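Local coordinates for fatty acid-binding protein TM_1468 (Thermotoga maritima, PDB 1VPV) that binds long-chain fatty acids such as palmitate and may take part in lipid transport or fatty acid metabolism, at residues S21-M30 against D52-M60; A172-L182 against I201-L212. All coordinates share one frame; numbering follows the deposited sequence.

Interaction 1 of 2, residues S21-M30 against D52-M60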
# COMPACT_ATOMS: atom_id res chain seq x y z
N SER A 21 1.96 -2.36 7.86
CA SER A 21 2.97 -2.96 6.99
C SER A 21 2.49 -3.20 5.55
O SER A 21 3.30 -3.27 4.62
CB SER A 21 3.45 -4.28 7.57
OG SER A 21 2.37 -5.16 7.68
N THR A 22 1.18 -3.31 5.37
CA THR A 22 0.59 -3.43 4.04
C THR A 22 0.66 -2.15 3.19
O THR A 22 0.29 -2.18 2.05
CB THR A 22 -0.90 -3.86 4.09
OG1 THR A 22 -1.72 -2.75 4.46
CG2 THR A 22 -1.10 -4.95 5.09
N ALA A 23 1.10 -1.04 3.77
CA ALA A 23 1.41 0.17 3.02
C ALA A 23 2.67 0.10 2.16
O ALA A 23 2.85 0.94 1.26
CB ALA A 23 1.50 1.41 3.96
N ASP A 24 3.55 -0.88 2.44
CA ASP A 24 4.78 -1.09 1.68
C ASP A 24 5.50 0.26 1.50
O ASP A 24 5.87 0.65 0.38
CB ASP A 24 4.47 -1.70 0.30
CG ASP A 24 3.77 -3.05 0.39
OD1 ASP A 24 3.96 -3.76 1.40
OD2 ASP A 24 3.06 -3.42 -0.60
N VAL A 25 5.66 0.97 2.61
CA VAL A 25 6.24 2.31 2.62
C VAL A 25 7.71 2.29 2.21
O VAL A 25 8.48 1.43 2.69
CB VAL A 25 6.06 3.01 4.02
CG1 VAL A 25 6.90 2.33 5.10
CG2 VAL A 25 6.38 4.51 3.93
N PRO A 26 8.13 3.21 1.31
CA PRO A 26 9.55 3.19 0.88
C PRO A 26 10.47 3.34 2.07
O PRO A 26 10.15 4.09 2.99
CB PRO A 26 9.64 4.38 -0.07
CG PRO A 26 8.19 4.58 -0.56
CD PRO A 26 7.36 4.28 0.65
N PHE A 27 11.58 2.62 2.09
CA PHE A 27 12.38 2.59 3.33
C PHE A 27 12.78 3.99 3.76
O PHE A 27 12.69 4.30 4.95
CB PHE A 27 13.60 1.64 3.21
CG PHE A 27 13.20 0.22 2.96
CD1 PHE A 27 12.45 -0.48 3.91
CD2 PHE A 27 13.47 -0.40 1.75
CE1 PHE A 27 12.01 -1.78 3.66
CE2 PHE A 27 13.05 -1.72 1.50
CZ PHE A 27 12.31 -2.40 2.45
N SER A 28 13.18 4.84 2.81
CA SER A 28 13.79 6.13 3.15
C SER A 28 12.78 7.13 3.67
O SER A 28 13.14 8.08 4.36
CB SER A 28 14.52 6.72 1.94
OG SER A 28 13.71 6.69 0.78
N TRP A 29 11.50 6.93 3.36
CA TRP A 29 10.47 7.86 3.77
C TRP A 29 10.18 7.74 5.23
O TRP A 29 9.53 8.62 5.80
CB TRP A 29 9.19 7.61 3.04
CG TRP A 29 9.23 7.99 1.60
CD1 TRP A 29 10.32 8.21 0.82
CD2 TRP A 29 8.09 8.18 0.77
NE1 TRP A 29 9.94 8.53 -0.44
CE2 TRP A 29 8.57 8.53 -0.51
CE3 TRP A 29 6.70 8.10 0.99
CZ2 TRP A 29 7.73 8.79 -1.57
CZ3 TRP A 29 5.85 8.37 -0.05
CH2 TRP A 29 6.37 8.71 -1.34
N MSE A 30 10.62 6.66 5.86
CA MSE A 30 10.27 6.47 7.27
C MSE A 30 10.88 7.56 8.13
O MSE A 30 10.17 8.23 8.89
CB MSE A 30 10.68 5.09 7.74
CG MSE A 30 9.90 4.02 7.06
SE MSE A 30 10.07 2.26 7.88
CE MSE A 30 11.89 1.89 7.32
N ASP A 52 5.56 -8.63 9.73
CA ASP A 52 5.89 -7.93 8.48
C ASP A 52 6.68 -6.66 8.81
O ASP A 52 6.15 -5.55 8.76
CB ASP A 52 4.58 -7.65 7.74
CG ASP A 52 4.76 -7.14 6.29
OD1 ASP A 52 5.89 -6.96 5.81
OD2 ASP A 52 3.75 -6.88 5.61
N GLU A 53 7.96 -6.82 9.18
CA GLU A 53 8.80 -5.66 9.55
C GLU A 53 9.34 -4.95 8.31
O GLU A 53 9.81 -5.62 7.40
CB GLU A 53 10.01 -6.10 10.37
CG GLU A 53 9.71 -6.67 11.74
CD GLU A 53 9.27 -5.65 12.80
OE1 GLU A 53 9.27 -4.43 12.54
OE2 GLU A 53 8.91 -6.11 13.91
N ARG A 54 9.31 -3.62 8.29
CA ARG A 54 9.83 -2.85 7.15
C ARG A 54 11.32 -2.70 7.28
O ARG A 54 11.81 -1.64 7.62
CB ARG A 54 9.24 -1.43 7.01
CG ARG A 54 7.89 -1.32 6.44
CD ARG A 54 7.68 -2.03 5.09
NE ARG A 54 8.10 -1.32 3.88
CZ ARG A 54 8.02 -1.86 2.66
NH1 ARG A 54 7.57 -3.10 2.51
NH2 ARG A 54 8.42 -1.20 1.59
N GLU A 55 12.02 -3.75 6.91
CA GLU A 55 13.45 -3.82 6.99
C GLU A 55 13.87 -4.56 5.71
O GLU A 55 13.36 -5.65 5.46
CB GLU A 55 13.81 -4.59 8.25
CG GLU A 55 15.00 -5.53 8.16
CD GLU A 55 16.32 -4.81 8.16
OE1 GLU A 55 16.60 -4.13 9.17
OE2 GLU A 55 17.08 -4.94 7.17
N PRO A 56 14.74 -3.95 4.88
CA PRO A 56 15.06 -4.57 3.57
C PRO A 56 15.51 -6.03 3.66
O PRO A 56 15.07 -6.83 2.86
CB PRO A 56 16.22 -3.71 3.02
CG PRO A 56 16.17 -2.44 3.78
CD PRO A 56 15.47 -2.69 5.09
N GLU A 57 16.39 -6.37 4.61
CA GLU A 57 16.88 -7.75 4.74
C GLU A 57 15.74 -8.74 5.01
O GLU A 57 15.69 -9.80 4.38
CB GLU A 57 17.94 -7.89 5.84
N GLU A 58 14.84 -8.41 5.94
CA GLU A 58 13.76 -9.33 6.29
C GLU A 58 12.82 -9.55 5.14
O GLU A 58 12.37 -10.68 4.90
CB GLU A 58 12.99 -8.87 7.52
CG GLU A 58 13.66 -9.38 8.83
CD GLU A 58 12.67 -9.57 9.97
OE1 GLU A 58 11.79 -10.47 9.86
OE2 GLU A 58 12.79 -8.82 10.99
N ILE A 59 12.55 -8.49 4.41
CA ILE A 59 11.69 -8.59 3.27
C ILE A 59 12.31 -9.49 2.19
O ILE A 59 11.61 -10.33 1.60
CB ILE A 59 11.25 -7.21 2.75
CG1 ILE A 59 10.13 -6.69 3.65
CG2 ILE A 59 10.72 -7.31 1.34
CD1 ILE A 59 9.86 -5.20 3.50
N MSE A 60 13.60 -9.32 1.95
CA MSE A 60 14.34 -10.20 1.05
C MSE A 60 14.38 -11.70 1.42
O MSE A 60 14.30 -12.57 0.54
CB MSE A 60 15.75 -9.74 1.02
CG MSE A 60 15.92 -8.48 0.27
SE MSE A 60 17.04 -8.94 -1.22
CE MSE A 60 18.78 -9.04 -0.25
O HOH W 1 5.68 -4.24 4.61
O HOH W 2 3.14 -5.93 3.02
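The F27 ring carries P56 on one face, with CG of the proline 3.8 Å from the ring centroid in a CH-pi contact, and the R54 guanidinium over the other; CD1 of I59 touches the rim near the ring plane. The guanidinium is itself layered, D24 CA lying 3.4 Å above its plane and F27 CE1 beneath the opposite face. Bends at chi2 and chi3 (-52° and -83°) fold the arginine back into a side-on grip, R54 NH2 2.9 Å and R54 NE 3.0 Å from V25 O. D24 OD1 makes a long salt bridge, 3.8 Å from R54 NH1, with no N-H aimed at it; its carboxylate is also bound by S134 and G277. Nearer the 3-10 turn, S21 OG donates to D52 OD2 (3.0 Å), while two waters tie D52 to S21 O, D24 OD1 and R54 NH1. Backbone N atoms of K278 and V279 also hold D52. A leucine in place of R54 would probably leave V25 O without either side-chain donor and take a positive charge from beside D24. The buried arginine, hydrogen-bonded also to P275 O, thus joins the loop after strand 15-20 to the one leading into helix 56-68, layered between the F27 ring and the D24-V25 backbone.

Interaction 2 of 2, residues A172-L182 against I201-L212. With PLM (palmitic acid), chain D; PO4 (phosphate ion), chain C.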
# COMPACT_ATOMS: atom_id res chain seq x y z
N ALA A 172 -4.48 2.64 -6.88
CA ALA A 172 -3.65 1.42 -6.79
C ALA A 172 -4.04 0.50 -7.95
O ALA A 172 -5.21 0.12 -8.10
CB ALA A 172 -3.87 0.74 -5.47
N ILE A 173 -3.05 0.20 -8.80
CA ILE A 173 -3.23 -0.51 -10.08
C ILE A 173 -2.05 -1.50 -10.23
O ILE A 173 -0.88 -1.12 -10.08
CB ILE A 173 -3.27 0.49 -11.25
CG1 ILE A 173 -4.44 1.48 -11.05
CG2 ILE A 173 -3.37 -0.22 -12.59
CD1 ILE A 173 -4.50 2.62 -12.05
N PHE A 174 -2.34 -2.78 -10.50
CA PHE A 174 -1.27 -3.80 -10.48
C PHE A 174 -1.65 -5.04 -11.27
O PHE A 174 -2.83 -5.22 -11.64
CB PHE A 174 -0.89 -4.19 -9.02
CG PHE A 174 -1.98 -4.91 -8.25
CD1 PHE A 174 -3.12 -4.23 -7.79
CD2 PHE A 174 -1.85 -6.27 -7.97
CE1 PHE A 174 -4.14 -4.90 -7.04
CE2 PHE A 174 -2.83 -6.94 -7.24
CZ PHE A 174 -3.99 -6.26 -6.77
N TYR A 175 -0.65 -5.87 -11.56
CA TYR A 175 -0.91 -7.18 -12.20
C TYR A 175 -0.15 -8.26 -11.51
O TYR A 175 0.96 -8.05 -11.02
CB TYR A 175 -0.59 -7.19 -13.68
CG TYR A 175 0.89 -7.11 -14.11
CD1 TYR A 175 1.75 -8.21 -13.99
CD2 TYR A 175 1.40 -5.98 -14.72
CE1 TYR A 175 3.05 -8.16 -14.38
CE2 TYR A 175 2.73 -5.92 -15.15
CZ TYR A 175 3.53 -7.01 -14.99
OH TYR A 175 4.81 -6.96 -15.41
N VAL A 176 -0.79 -9.43 -11.47
CA VAL A 176 -0.21 -10.65 -10.94
C VAL A 176 -0.09 -11.64 -12.09
O VAL A 176 -0.75 -11.50 -13.12
CB VAL A 176 -1.09 -11.24 -9.80
CG1 VAL A 176 -1.19 -10.26 -8.64
CG2 VAL A 176 -2.47 -11.62 -10.32
N SER A 177 0.75 -12.65 -11.92
CA SER A 177 0.88 -13.69 -12.93
C SER A 177 0.19 -15.00 -12.53
O SER A 177 -0.07 -15.86 -13.38
CB SER A 177 2.35 -13.94 -13.24
OG SER A 177 2.99 -14.45 -12.07
N ASN A 178 -0.15 -15.14 -11.25
CA ASN A 178 -0.78 -16.36 -10.78
C ASN A 178 -1.91 -16.03 -9.81
O ASN A 178 -1.69 -15.81 -8.58
CB ASN A 178 0.26 -17.31 -10.17
CG ASN A 178 -0.38 -18.53 -9.56
OD1 ASN A 178 -1.61 -18.62 -9.53
ND2 ASN A 178 0.41 -19.45 -9.08
N PHE A 179 -3.13 -16.04 -10.34
CA PHE A 179 -4.30 -15.51 -9.60
C PHE A 179 -4.64 -16.27 -8.36
O PHE A 179 -5.37 -15.77 -7.51
CB PHE A 179 -5.54 -15.54 -10.50
CG PHE A 179 -6.67 -14.65 -10.04
CD1 PHE A 179 -6.47 -13.30 -9.82
CD2 PHE A 179 -7.96 -15.17 -9.91
CE1 PHE A 179 -7.54 -12.46 -9.43
CE2 PHE A 179 -9.03 -14.34 -9.53
CZ PHE A 179 -8.81 -12.99 -9.28
N ASP A 180 -4.19 -17.52 -8.28
CA ASP A 180 -4.44 -18.39 -7.14
C ASP A 180 -4.06 -17.84 -5.78
O ASP A 180 -4.68 -18.18 -4.79
CB ASP A 180 -3.70 -19.71 -7.33
CG ASP A 180 -4.38 -20.60 -8.32
OD1 ASP A 180 -5.59 -20.41 -8.54
OD2 ASP A 180 -3.71 -21.51 -8.86
N TYR A 181 -3.04 -17.01 -5.73
CA TYR A 181 -2.66 -16.37 -4.48
C TYR A 181 -3.76 -15.46 -3.96
O TYR A 181 -4.19 -15.58 -2.79
CB TYR A 181 -1.38 -15.58 -4.67
CG TYR A 181 -0.10 -16.42 -4.75
CD1 TYR A 181 0.38 -16.88 -5.95
CD2 TYR A 181 0.66 -16.66 -3.61
CE1 TYR A 181 1.57 -17.60 -6.01
CE2 TYR A 181 1.83 -17.37 -3.67
CZ TYR A 181 2.28 -17.84 -4.85
OH TYR A 181 3.43 -18.56 -4.90
N LEU A 182 -4.24 -14.55 -4.80
CA LEU A 182 -5.35 -13.68 -4.40
C LEU A 182 -6.60 -14.48 -4.02
O LEU A 182 -7.28 -14.19 -3.01
CB LEU A 182 -5.68 -12.70 -5.52
CG LEU A 182 -4.74 -11.50 -5.60
CD1 LEU A 182 -5.01 -10.73 -6.87
CD2 LEU A 182 -5.00 -10.59 -4.41
N ILE A 201 -0.37 -15.76 -18.85
CA ILE A 201 -1.44 -14.86 -18.44
C ILE A 201 -0.95 -13.89 -17.35
O ILE A 201 -0.11 -14.24 -16.52
CB ILE A 201 -2.73 -15.62 -17.92
CG1 ILE A 201 -3.90 -14.66 -17.76
CG2 ILE A 201 -2.50 -16.29 -16.57
CD1 ILE A 201 -5.25 -15.32 -17.79
N ARG A 202 -1.49 -12.68 -17.39
CA ARG A 202 -1.35 -11.68 -16.35
C ARG A 202 -2.75 -11.16 -16.10
O ARG A 202 -3.51 -10.93 -17.04
CB ARG A 202 -0.51 -10.53 -16.84
CG ARG A 202 0.82 -10.96 -17.45
CD ARG A 202 1.78 -11.41 -16.36
NE ARG A 202 3.11 -11.57 -16.94
CZ ARG A 202 3.68 -12.73 -17.27
NH1 ARG A 202 3.04 -13.88 -17.10
NH2 ARG A 202 4.86 -12.72 -17.84
N VAL A 203 -3.09 -10.99 -14.85
CA VAL A 203 -4.40 -10.51 -14.45
C VAL A 203 -4.20 -9.15 -13.86
O VAL A 203 -3.40 -8.99 -12.93
CB VAL A 203 -4.99 -11.43 -13.37
CG1 VAL A 203 -6.30 -10.88 -12.77
CG2 VAL A 203 -5.25 -12.78 -13.98
N CYS A 204 -4.93 -8.17 -14.40
CA CYS A 204 -4.85 -6.78 -13.98
C CYS A 204 -5.94 -6.42 -13.01
O CYS A 204 -7.12 -6.64 -13.27
CB CYS A 204 -4.90 -5.84 -15.19
SG CYS A 204 -3.68 -6.22 -16.51
N LEU A 205 -5.56 -5.81 -11.89
CA LEU A 205 -6.51 -5.37 -10.92
C LEU A 205 -6.31 -3.90 -10.57
O LEU A 205 -5.24 -3.31 -10.85
CB LEU A 205 -6.42 -6.21 -9.64
CG LEU A 205 -6.59 -7.74 -9.77
CD1 LEU A 205 -5.28 -8.46 -10.09
CD2 LEU A 205 -7.14 -8.31 -8.51
N HIS A 206 -7.35 -3.31 -9.99
CA HIS A 206 -7.24 -2.03 -9.29
C HIS A 206 -8.12 -2.07 -8.08
O HIS A 206 -8.83 -3.05 -7.83
CB HIS A 206 -7.62 -0.85 -10.19
CG HIS A 206 -9.05 -0.84 -10.60
ND1 HIS A 206 -9.85 0.27 -10.46
CD2 HIS A 206 -9.84 -1.79 -11.16
CE1 HIS A 206 -11.07 0.00 -10.91
NE2 HIS A 206 -11.08 -1.25 -11.35
N ILE A 207 -8.05 -1.00 -7.31
CA ILE A 207 -8.86 -0.84 -6.13
C ILE A 207 -9.86 0.26 -6.37
O ILE A 207 -9.49 1.35 -6.75
CB ILE A 207 -7.98 -0.44 -4.96
CG1 ILE A 207 -6.93 -1.53 -4.78
CG2 ILE A 207 -8.86 -0.22 -3.72
CD1 ILE A 207 -6.31 -1.61 -3.40
N GLU A 208 -11.12 -0.01 -6.08
CA GLU A 208 -12.22 0.90 -6.35
C GLU A 208 -13.17 0.77 -5.18
O GLU A 208 -13.66 -0.32 -4.91
CB GLU A 208 -12.89 0.52 -7.67
CG GLU A 208 -14.24 1.24 -8.02
CD GLU A 208 -14.41 1.35 -9.54
OE1 GLU A 208 -13.87 2.34 -10.11
OE2 GLU A 208 -15.04 0.45 -10.16
N ASN A 209 -13.40 1.88 -4.46
CA ASN A 209 -14.21 1.89 -3.25
C ASN A 209 -13.75 0.92 -2.17
O ASN A 209 -14.59 0.29 -1.49
CB ASN A 209 -15.66 1.56 -3.62
CG ASN A 209 -16.24 2.58 -4.57
OD1 ASN A 209 -16.93 2.23 -5.52
ND2 ASN A 209 -15.95 3.86 -4.32
N GLY A 210 -12.43 0.74 -2.03
CA GLY A 210 -11.88 -0.13 -1.00
C GLY A 210 -11.87 -1.60 -1.35
O GLY A 210 -11.41 -2.42 -0.55
N GLU A 211 -12.29 -1.95 -2.56
CA GLU A 211 -12.31 -3.35 -2.96
C GLU A 211 -11.37 -3.69 -4.12
O GLU A 211 -11.05 -2.82 -4.95
CB GLU A 211 -13.74 -3.72 -3.35
CG GLU A 211 -14.68 -3.78 -2.17
CD GLU A 211 -16.12 -3.80 -2.59
OE1 GLU A 211 -16.40 -4.33 -3.69
OE2 GLU A 211 -16.96 -3.28 -1.83
N LEU A 212 -10.97 -4.97 -4.20
CA LEU A 212 -10.10 -5.44 -5.30
C LEU A 212 -10.90 -5.88 -6.50
O LEU A 212 -11.74 -6.76 -6.38
CB LEU A 212 -9.26 -6.64 -4.90
CG LEU A 212 -7.93 -6.38 -4.26
CD1 LEU A 212 -7.23 -7.76 -3.98
CD2 LEU A 212 -7.10 -5.47 -5.18
C1 PLM D . -5.01 -8.90 7.08
O1 PLM D . -5.76 -8.23 7.85
O2 PLM D . -4.79 -10.14 7.28
C2 PLM D . -4.35 -8.18 5.93
C3 PLM D . -5.06 -8.47 4.62
C4 PLM D . -4.30 -7.84 3.47
C5 PLM D . -4.99 -8.20 2.16
C6 PLM D . -4.28 -7.63 0.96
C7 PLM D . -5.01 -7.93 -0.35
C8 PLM D . -4.09 -7.70 -1.55
C9 PLM D . -3.90 -6.23 -1.84
CA PLM D . -2.92 -5.99 -2.97
CB PLM D . -2.88 -4.52 -3.33
CC PLM D . -1.69 -4.24 -4.26
CD PLM D . -1.70 -2.79 -4.79
CE PLM D . -0.41 -2.44 -5.53
CF PLM D . -0.48 -1.09 -6.21
CG PLM D . -0.15 0.07 -5.27
P PO4 C . 5.55 -16.80 -16.90
O1 PO4 C . 7.05 -16.77 -17.02
O2 PO4 C . 5.23 -18.23 -17.14
O3 PO4 C . 4.92 -15.87 -17.88
O4 PO4 C . 5.12 -16.44 -15.51
O HOH W 3 -7.25 2.61 -7.42
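Two neighbouring antiparallel strands of the six-stranded mixed sheet, 170-176 and 201-208, meet here in the DegV fold, and one face of the pair lines the palmitate site. F174 with L205 and V176 with V203 are hydrogen-bonded pairs, the bond from L205 N to F174 O being 2.8 Å long and almost straight (171°); Y175 with C204 between them and I173 with H206 beyond are non-hydrogen-bonded. A type I' turn, E208 to E211, then folds the chain back so that L212 joins the same apolar cluster. F174 is central to it. Its chi1 of 67° swings the ring from its own strand over to L205, whose CB lies over one face; the lipid takes the other, palmitate CC lying 3.7 Å above the F174 ring plane. L212 CD2 meets the ring edge in plane, 3.5 Å from F174 CE1. The helix after the first strand closes over this cluster: L182 reaches tip to tip with L205, CD1 to CD2, and its other methyl, CD2, packs on L212 CD1 at 3.6 Å. F179 lies across V203, with CD1 against CG1 of the valine. V284 of helix 278-284 also packs on F174. The other face, bearing I173, Y175 and C204, is packed against helix 220-232. At the I201 end of the pair, the R202 side chain runs alongside Y175, while NE forms a salt bridge with D221. A phosphate ion, probably from the crystallisation liquor, lies at the guanidinium edge, its O3 2.8 Å from R202 NH1.

Along the chain, interaction 1 closes before interaction 2 opens, and the two do not touch: their centres are 21 Å apart and their nearest atoms about 9 Å. Interaction 1 lies in the segments that follow strands 15-20 and 49-51 of one mixed sheet, whereas interaction 2 is built on adjacent strands of the other. Helix 278-284 neighbours both, through K278 and V279 at interaction 1 and V284 at interaction 2. The palmitate runs past T22 near its carboxylate end and along interaction 2 with its tail; the side chain of T22 is about 5 Å from the lipid, near the fatty-acid-binding residues T75 and S108. The lipid site thus draws on both sheets.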